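Local structure of taurocyamine kinase (Schistosoma mansoni, 4WOD) at residues C424-C432 and G493-S501; D586-Q594 and R605-I613. The protein reversibly transfers the phosphoryl group of ATP to taurocyamine, giving N-phosphotaurocyamine and ADP, as a duplicated magnesium-dependent phosphagen kinase. The protein carries 4 engineered substitutions. All coordinates share one frame; numbering follows the deposited sequence.

Contact 1. Residues C424-C432 and G493-S501; sequences CPRTGEAEC and GFLFPTIMS. Engineered in segment 493-501: Gly-493 (natural residue Asp).
The Phe-496 ring carries the backbone of Glu-429 on one face, a CH-pi contact with Glu-429 CA 3.6 Å from the ring centroid and 7° off the normal. At the ring's edge, near its plane, lies Thr-427 OG1, 3.4 Å from Phe-496 CE2; this hydroxyl is also hydrogen-bonded to Cys-630 O. With CG anti to the carbonyl carbon (chi1 -69°), the ring runs alongside the Thr-427 side chain. Two hydrogen bonds join the loops beside it, one backbone to backbone, one from a side-chain hydroxyl. Phe-496 N donates to Gly-428 O (2.9 Å, nearly straight at 169°), and Thr-498 OG1, tilted from the plane of the Thr-427 carbonyl, donates to Thr-427 O at 2.9 Å. One water accepts from Ala-430 N and donates to Phe-494 O, bridging the loops. Leu-495 CD2 lies against Glu-429 CB (3.6 Å), while the buried Glu-429 carboxylate is satisfied by Thr-403 and His-405. Ile-499 CD1 lies 3.8 Å from Gly-428 CA. The contact joins a loop of the second N-terminal domain to one of the C-terminal catalytic domain, close to the predicted active-site Cys-631. Helix 409-418 touches Arg-426 and Ile-499, helix 437-448 meets Thr-427, and helix 502-517 borders Phe-494 and Leu-495.

Contact 2. Residues D586-Q594 and R605-I613; sequences DHMRIISMQ and RLIEGINAI
Ile-590 and Leu-606 form the tight centre of this strand-on-helix contact: Leu-606 CD1 sits 3.6 Å from both Ile-590 CG2 and Ile-590 O, so one methyl touches side chain and backbone together. Leu-606 reaches them with CG anti to its own backbone N, which swings the branch toward the strand. Next to it Ser-592 CB abuts Leu-606 CB at 3.6 Å. Farther along the helix segment the apolar row continues, with Ile-590 CD1 and Ile-613 CD1 tip to tip at 3.9 Å and the Met-588 thioether sliding past Ile-613 CG2; both Met-588 and Ile-613 are buried and also pack on helix 502-517. Ile-610 is looser, its CG1 4.4 Å from Ile-590 CG2. Strand 588-595 belongs to the eight-stranded antiparallel sheet of the second phosphagen kinase catalytic domain, and helix 599-614 lies on one side of it; the axes of segments 588-594 and 605-613 approach to 7.8 Å and run nearly antiparallel, at 152°. Arg-589, a predicted ATP ligand, takes no part in the helix contact. The solvent side is the polar end, where Gln-594 is partly exposed. Arg-605 NH2 donates to Gln-594 OE1 (2.7 Å, 161°), on a lone pair and in the plane of both groups, and NH1 adds a weak bond to the same oxygen. The amide and guanidinium planes are nearly coplanar, 26° apart. Arg-605 has further partners in Glu-522, a salt bridge through NH1, and Thr-577 O, which takes NE; Ser-592 OG is bonded to Val-602 O.

In the fold
From the N terminus, the chain first passes through the first kinase unit, whose pocket holds arginine, and then enters the second repeat, where both contacts lie. Contact 1 closes a loop of 60 residues between 424-432 and 493-501 that includes helix 437-448 and strand 480-489, tying the second N-terminal domain to the catalytic domain. Contact 2 opens only after that loop is complete and closes a short one of 10 residues, strand to helix, within the catalytic domain. The loops follow in series, neither nesting nor crossing. Their centres are 21 Å apart, yet they meet at His-587, whose NE2 probably hydrogen-bonds Leu-495 O at 2.8 Å and whose ring packs edge-to-face with Phe-496.

Contact 1. Residues C424-C432 and G493-S501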
loop_
_atom_site.group_PDB
_atom_site.type_symbol
_atom_site.label_atom_id
_atom_site.label_comp_id
_atom_site.label_asym_id
_atom_site.label_seq_id
_atom_site.Cartn_x
_atom_site.Cartn_y
_atom_site.Cartn_z
ATOM N N CYS A 424 -17.257 -11.012 4.301
ATOM C CA CYS A 424 -18.215 -10.203 5.079
ATOM C C CYS A 424 -17.931 -8.698 4.979
ATOM O O CYS A 424 -16.793 -8.287 4.788
ATOM C CB CYS A 424 -18.218 -10.634 6.553
ATOM S SG CYS A 424 -19.152 -12.166 6.865
ATOM N N PRO A 425 -18.977 -7.869 5.097
ATOM C CA PRO A 425 -18.742 -6.425 5.060
ATOM C C PRO A 425 -18.248 -5.905 6.409
ATOM O O PRO A 425 -18.214 -6.667 7.392
ATOM C CB PRO A 425 -20.129 -5.853 4.738
ATOM C CG PRO A 425 -21.063 -6.840 5.366
ATOM C CD PRO A 425 -20.411 -8.195 5.183
ATOM N N ARG A 426 -17.885 -4.626 6.438
ATOM C CA ARG A 426 -17.482 -3.937 7.664
ATOM C C ARG A 426 -18.314 -2.659 7.836
ATOM O O ARG A 426 -18.164 -1.722 7.066
ATOM C CB ARG A 426 -15.993 -3.586 7.630
ATOM C CG ARG A 426 -15.055 -4.767 7.375
ATOM C CD ARG A 426 -15.103 -5.790 8.478
ATOM N NE ARG A 426 -13.932 -6.673 8.442
ATOM C CZ ARG A 426 -13.843 -7.792 7.732
ATOM N NH1 ARG A 426 -14.862 -8.194 6.986
ATOM N NH2 ARG A 426 -12.721 -8.513 7.772
ATOM N N THR A 427 -19.157 -2.613 8.864
ATOM C CA THR A 427 -20.109 -1.517 9.036
ATOM C C THR A 427 -19.440 -0.223 9.563
ATOM O O THR A 427 -18.293 -0.253 10.026
ATOM C CB THR A 427 -21.239 -1.948 9.977
ATOM O OG1 THR A 427 -20.685 -2.269 11.262
ATOM C CG2 THR A 427 -21.953 -3.197 9.413
ATOM N N GLY A 428 -20.149 0.905 9.468
ATOM C CA GLY A 428 -19.589 2.204 9.833
ATOM C C GLY A 428 -19.990 2.708 11.217
ATOM O O GLY A 428 -19.317 3.552 11.793
ATOM N N GLU A 429 -21.092 2.194 11.736
ATOM C CA GLU A 429 -21.575 2.534 13.085
ATOM C C GLU A 429 -22.755 1.625 13.418
ATOM O O GLU A 429 -23.315 0.990 12.528
ATOM C CB GLU A 429 -21.987 4.009 13.178
ATOM C CG GLU A 429 -23.226 4.374 12.373
ATOM C CD GLU A 429 -23.735 5.754 12.743
ATOM O OE1 GLU A 429 -23.789 6.051 13.957
ATOM O OE2 GLU A 429 -24.044 6.558 11.833
ATOM N N ALA A 430 -23.153 1.591 14.685
ATOM C CA ALA A 430 -24.207 0.710 15.140
ATOM C C ALA A 430 -25.490 0.908 14.358
ATOM O O ALA A 430 -26.217 -0.056 14.116
ATOM C CB ALA A 430 -24.475 0.917 16.638
ATOM N N GLU A 431 -25.764 2.155 13.975
ATOM C CA GLU A 431 -27.024 2.493 13.309
ATOM C C GLU A 431 -27.147 1.792 11.948
ATOM O O GLU A 431 -28.243 1.633 11.401
ATOM C CB GLU A 431 -27.149 4.009 13.142
ATOM C CG GLU A 431 -28.524 4.459 12.644
ATOM C CD GLU A 431 -28.589 5.952 12.387
ATOM O OE1 GLU A 431 -28.198 6.720 13.288
ATOM O OE2 GLU A 431 -29.021 6.358 11.283
ATOM N N CYS A 432 -26.013 1.373 11.409
ATOM C CA CYS A 432 -25.999 0.632 10.157
ATOM C C CYS A 432 -26.936 -0.579 10.211
ATOM O O CYS A 432 -27.580 -0.920 9.207
ATOM C CB CYS A 432 -24.563 0.199 9.823
ATOM S SG CYS A 432 -23.535 1.539 9.181
ATOM N N GLY A 493 -22.291 5.777 20.840
ATOM C CA GLY A 493 -22.022 7.158 20.492
ATOM C C GLY A 493 -20.895 7.407 19.513
ATOM O O GLY A 493 -20.752 8.527 19.026
ATOM N N PHE A 494 -20.089 6.386 19.224
ATOM C CA PHE A 494 -18.962 6.538 18.302
ATOM C C PHE A 494 -19.127 5.803 16.980
ATOM O O PHE A 494 -19.548 4.638 16.938
ATOM C CB PHE A 494 -17.667 6.053 18.971
ATOM C CG PHE A 494 -17.215 6.932 20.102
ATOM C CD1 PHE A 494 -16.379 8.023 19.864
ATOM C CD2 PHE A 494 -17.678 6.716 21.388
ATOM C CE1 PHE A 494 -15.985 8.849 20.905
ATOM C CE2 PHE A 494 -17.287 7.533 22.421
ATOM C CZ PHE A 494 -16.444 8.601 22.182
ATOM N N LEU A 495 -18.740 6.476 15.904
ATOM C CA LEU A 495 -18.523 5.816 14.637
ATOM C C LEU A 495 -17.475 4.712 14.835
ATOM O O LEU A 495 -16.621 4.812 15.717
ATOM C CB LEU A 495 -18.045 6.806 13.579
ATOM C CG LEU A 495 -19.063 7.868 13.190
ATOM C CD1 LEU A 495 -18.479 8.766 12.089
ATOM C CD2 LEU A 495 -20.339 7.178 12.733
ATOM N N PHE A 496 -17.557 3.666 14.032
ATOM C CA PHE A 496 -16.618 2.528 14.145
ATOM C C PHE A 496 -15.232 2.847 13.566
ATOM O O PHE A 496 -15.084 3.847 12.859
ATOM C CB PHE A 496 -17.230 1.299 13.464
ATOM C CG PHE A 496 -18.409 0.744 14.189
ATOM C CD1 PHE A 496 -18.738 1.193 15.470
ATOM C CD2 PHE A 496 -19.205 -0.233 13.594
ATOM C CE1 PHE A 496 -19.833 0.658 16.148
ATOM C CE2 PHE A 496 -20.287 -0.755 14.254
ATOM C CZ PHE A 496 -20.606 -0.308 15.538
ATOM N N PRO A 497 -14.195 2.010 13.871
ATOM C CA PRO A 497 -12.839 2.383 13.445
ATOM C C PRO A 497 -12.665 2.427 11.933
ATOM O O PRO A 497 -11.616 2.822 11.473
ATOM C CB PRO A 497 -11.942 1.286 14.057
ATOM C CG PRO A 497 -12.736 0.772 15.253
ATOM C CD PRO A 497 -14.197 0.853 14.794
ATOM N N THR A 498 -13.680 2.014 11.186
ATOM C CA THR A 498 -13.623 2.040 9.730
ATOM C C THR A 498 -13.648 3.483 9.211
ATOM O O THR A 498 -12.760 3.892 8.465
ATOM C CB THR A 498 -14.796 1.241 9.115
ATOM O OG1 THR A 498 -16.004 1.584 9.796
ATOM C CG2 THR A 498 -14.562 -0.284 9.211
ATOM N N ILE A 499 -14.646 4.261 9.640
ATOM C CA ILE A 499 -14.918 5.546 9.029
ATOM C C ILE A 499 -14.765 6.718 9.984
ATOM O O ILE A 499 -14.764 7.871 9.546
ATOM C CB ILE A 499 -16.360 5.568 8.400
ATOM C CG1 ILE A 499 -17.456 5.572 9.481
ATOM C CG2 ILE A 499 -16.526 4.390 7.487
ATOM C CD1 ILE A 499 -18.872 5.804 8.914
ATOM N N MET A 500 -14.586 6.428 11.273
ATOM C CA MET A 500 -14.585 7.472 12.290
ATOM C C MET A 500 -13.477 8.489 12.019
ATOM O O MET A 500 -12.469 8.183 11.358
ATOM C CB MET A 500 -14.420 6.874 13.699
ATOM C CG MET A 500 -13.061 6.259 13.904
ATOM S SD MET A 500 -13.027 5.210 15.369
ATOM C CE MET A 500 -13.496 6.355 16.652
ATOM N N SER A 501 -13.675 9.698 12.517
ATOM C CA SER A 501 -12.728 10.780 12.258
ATOM C C SER A 501 -11.554 10.662 13.210
ATOM O O SER A 501 -11.587 9.846 14.145
ATOM C CB SER A 501 -13.389 12.143 12.400
ATOM O OG SER A 501 -13.569 12.513 13.764
HETATM O O HOH W 1 -22.032 3.337 16.677
#

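Contact 2. Residues D586-Q594 and R605-I613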
loop_
_atom_site.group_PDB
_atom_site.type_symbol
_atom_site.label_atom_id
_atom_site.label_comp_id
_atom_site.label_asym_id
_atom_site.label_seq_id
_atom_site.Cartn_x
_atom_site.Cartn_y
_atom_site.Cartn_z
ATOM N N ASP A 586 -12.604 -3.295 15.943
ATOM C CA ASP A 586 -13.663 -2.879 16.840
ATOM C C ASP A 586 -13.058 -1.885 17.805
ATOM O O ASP A 586 -11.815 -1.863 17.975
ATOM C CB ASP A 586 -14.254 -4.079 17.599
ATOM C CG ASP A 586 -15.169 -4.930 16.736
ATOM O OD1 ASP A 586 -16.042 -4.354 16.049
ATOM O OD2 ASP A 586 -15.028 -6.169 16.756
ATOM N N HIS A 587 -13.918 -1.094 18.457
ATOM C CA HIS A 587 -13.443 -0.125 19.433
ATOM C C HIS A 587 -12.556 -0.821 20.458
ATOM O O HIS A 587 -11.554 -0.268 20.883
ATOM C CB HIS A 587 -14.599 0.580 20.135
ATOM C CG HIS A 587 -15.373 1.497 19.234
ATOM N ND1 HIS A 587 -16.691 1.829 19.460
ATOM C CD2 HIS A 587 -15.019 2.116 18.085
ATOM C CE1 HIS A 587 -17.119 2.623 18.492
ATOM N NE2 HIS A 587 -16.120 2.820 17.649
ATOM N N MET A 588 -12.947 -2.027 20.839
ATOM C CA MET A 588 -12.126 -2.854 21.735
ATOM C C MET A 588 -12.172 -4.331 21.399
ATOM O O MET A 588 -13.211 -4.864 21.000
ATOM C CB MET A 588 -12.567 -2.686 23.187
ATOM C CG MET A 588 -12.270 -1.363 23.825
ATOM S SD MET A 588 -12.937 -1.416 25.528
ATOM C CE MET A 588 -14.690 -1.349 25.236
ATOM N N ARG A 589 -11.037 -5.000 21.577
ATOM C CA ARG A 589 -11.007 -6.449 21.656
ATOM C C ARG A 589 -10.486 -6.694 23.068
ATOM O O ARG A 589 -9.403 -6.228 23.401
ATOM C CB ARG A 589 -10.114 -7.083 20.564
ATOM C CG ARG A 589 -10.085 -8.615 20.600
ATOM C CD ARG A 589 -9.425 -9.302 19.368
ATOM N NE ARG A 589 -8.489 -8.445 18.629
ATOM C CZ ARG A 589 -7.176 -8.661 18.541
ATOM N NH1 ARG A 589 -6.621 -9.697 19.157
ATOM N NH2 ARG A 589 -6.406 -7.834 17.847
ATOM N N ILE A 590 -11.299 -7.329 23.911
ATOM C CA ILE A 590 -10.923 -7.591 25.301
ATOM C C ILE A 590 -10.570 -9.071 25.447
ATOM O O ILE A 590 -11.375 -9.936 25.123
ATOM C CB ILE A 590 -12.054 -7.219 26.285
ATOM C CG1 ILE A 590 -12.499 -5.766 26.067
ATOM C CG2 ILE A 590 -11.615 -7.445 27.758
ATOM C CD1 ILE A 590 -13.795 -5.421 26.803
ATOM N N ILE A 591 -9.372 -9.348 25.956
ATOM C CA ILE A 591 -8.773 -10.680 25.847
ATOM C C ILE A 591 -8.292 -11.211 27.182
ATOM O O ILE A 591 -7.629 -10.501 27.915
ATOM C CB ILE A 591 -7.548 -10.659 24.882
ATOM C CG1 ILE A 591 -7.946 -10.158 23.491
ATOM C CG2 ILE A 591 -6.880 -12.030 24.776
ATOM C CD1 ILE A 591 -6.833 -9.355 22.831
ATOM N N SER A 592 -8.619 -12.460 27.489
ATOM C CA SER A 592 -8.027 -13.118 28.654
ATOM C C SER A 592 -7.311 -14.359 28.163
ATOM O O SER A 592 -7.833 -15.063 27.312
ATOM C CB SER A 592 -9.089 -13.473 29.695
ATOM O OG SER A 592 -8.488 -14.060 30.848
ATOM N N MET A 593 -6.121 -14.634 28.687
ATOM C CA MET A 593 -5.413 -15.830 28.279
ATOM C C MET A 593 -4.343 -16.238 29.284
ATOM O O MET A 593 -3.917 -15.431 30.105
ATOM C CB MET A 593 -4.765 -15.619 26.907
ATOM C CG MET A 593 -3.670 -14.567 26.942
ATOM S SD MET A 593 -2.734 -14.407 25.409
ATOM C CE MET A 593 -3.970 -13.901 24.236
ATOM N N GLN A 594 -3.911 -17.494 29.206
ATOM C CA GLN A 594 -2.805 -17.984 30.038
ATOM C C GLN A 594 -2.314 -19.336 29.545
ATOM O O GLN A 594 -2.984 -20.000 28.752
ATOM C CB GLN A 594 -3.227 -18.098 31.506
ATOM C CG GLN A 594 -4.133 -19.280 31.801
ATOM C CD GLN A 594 -4.859 -19.132 33.120
ATOM O OE1 GLN A 594 -5.339 -18.051 33.455
ATOM N NE2 GLN A 594 -4.938 -20.221 33.883
ATOM N N ARG A 605 -11.587 -14.278 34.613
ATOM C CA ARG A 605 -10.810 -13.047 34.467
ATOM C C ARG A 605 -11.376 -12.177 33.342
ATOM O O ARG A 605 -11.557 -10.975 33.512
ATOM C CB ARG A 605 -9.329 -13.364 34.198
ATOM C CG ARG A 605 -8.432 -12.150 34.154
ATOM C CD ARG A 605 -6.956 -12.550 34.189
ATOM N NE ARG A 605 -6.652 -13.550 33.177
ATOM C CZ ARG A 605 -6.327 -14.813 33.428
ATOM N NH1 ARG A 605 -6.217 -15.242 34.676
ATOM N NH2 ARG A 605 -6.092 -15.641 32.419
ATOM N N LEU A 606 -11.664 -12.792 32.195
ATOM C CA LEU A 606 -12.322 -12.051 31.121
ATOM C C LEU A 606 -13.618 -11.371 31.581
ATOM O O LEU A 606 -13.771 -10.166 31.380
ATOM C CB LEU A 606 -12.636 -12.952 29.927
ATOM C CG LEU A 606 -13.301 -12.137 28.802
ATOM C CD1 LEU A 606 -12.419 -10.925 28.382
ATOM C CD2 LEU A 606 -13.608 -13.006 27.602
ATOM N N ILE A 607 -14.552 -12.119 32.175
ATOM C CA ILE A 607 -15.864 -11.543 32.519
ATOM C C ILE A 607 -15.718 -10.363 33.492
ATOM O O ILE A 607 -16.361 -9.310 33.347
ATOM C CB ILE A 607 -16.839 -12.606 33.122
ATOM C CG1 ILE A 607 -17.036 -13.780 32.156
ATOM C CG2 ILE A 607 -18.185 -11.967 33.486
ATOM C CD1 ILE A 607 -17.370 -13.376 30.742
ATOM N N GLU A 608 -14.835 -10.526 34.463
ATOM C CA GLU A 608 -14.631 -9.501 35.459
ATOM C C GLU A 608 -14.020 -8.256 34.823
ATOM O O GLU A 608 -14.338 -7.138 35.222
ATOM C CB GLU A 608 -13.748 -10.026 36.586
ATOM C CG GLU A 608 -14.465 -11.045 37.462
ATOM C CD GLU A 608 -13.525 -11.737 38.426
ATOM O OE1 GLU A 608 -12.305 -11.436 38.393
ATOM O OE2 GLU A 608 -14.011 -12.593 39.199
ATOM N N GLY A 609 -13.182 -8.452 33.806
ATOM C CA GLY A 609 -12.598 -7.333 33.093
ATOM C C GLY A 609 -13.600 -6.575 32.239
ATOM O O GLY A 609 -13.555 -5.348 32.120
ATOM N N ILE A 610 -14.494 -7.320 31.607
ATOM C CA ILE A 610 -15.529 -6.701 30.772
ATOM C C ILE A 610 -16.438 -5.835 31.641
ATOM O O ILE A 610 -16.731 -4.669 31.315
ATOM C CB ILE A 610 -16.392 -7.759 30.037
ATOM C CG1 ILE A 610 -15.542 -8.694 29.161
ATOM C CG2 ILE A 610 -17.498 -7.079 29.207
ATOM C CD1 ILE A 610 -16.374 -9.807 28.524
ATOM N N ASN A 611 -16.875 -6.410 32.755
ATOM C CA ASN A 611 -17.709 -5.683 33.692
ATOM C C ASN A 611 -17.036 -4.414 34.220
ATOM O O ASN A 611 -17.674 -3.379 34.314
ATOM C CB ASN A 611 -18.123 -6.595 34.849
ATOM C CG ASN A 611 -19.152 -7.630 34.423
ATOM O OD1 ASN A 611 -19.851 -7.449 33.418
ATOM N ND2 ASN A 611 -19.245 -8.722 35.173
ATOM N N ALA A 612 -15.746 -4.499 34.553
ATOM C CA ALA A 612 -15.014 -3.349 35.087
ATOM C C ALA A 612 -14.914 -2.210 34.055
ATOM O O ALA A 612 -15.127 -1.044 34.369
ATOM C CB ALA A 612 -13.617 -3.780 35.547
ATOM N N ILE A 613 -14.578 -2.568 32.826
ATOM C CA ILE A 613 -14.516 -1.603 31.758
ATOM C C ILE A 613 -15.894 -0.967 31.534
ATOM O O ILE A 613 -15.996 0.258 31.319
ATOM C CB ILE A 613 -13.980 -2.258 30.476
ATOM C CG1 ILE A 613 -12.531 -2.712 30.712
ATOM C CG2 ILE A 613 -14.061 -1.281 29.288
ATOM C CD1 ILE A 613 -11.912 -3.461 29.568
#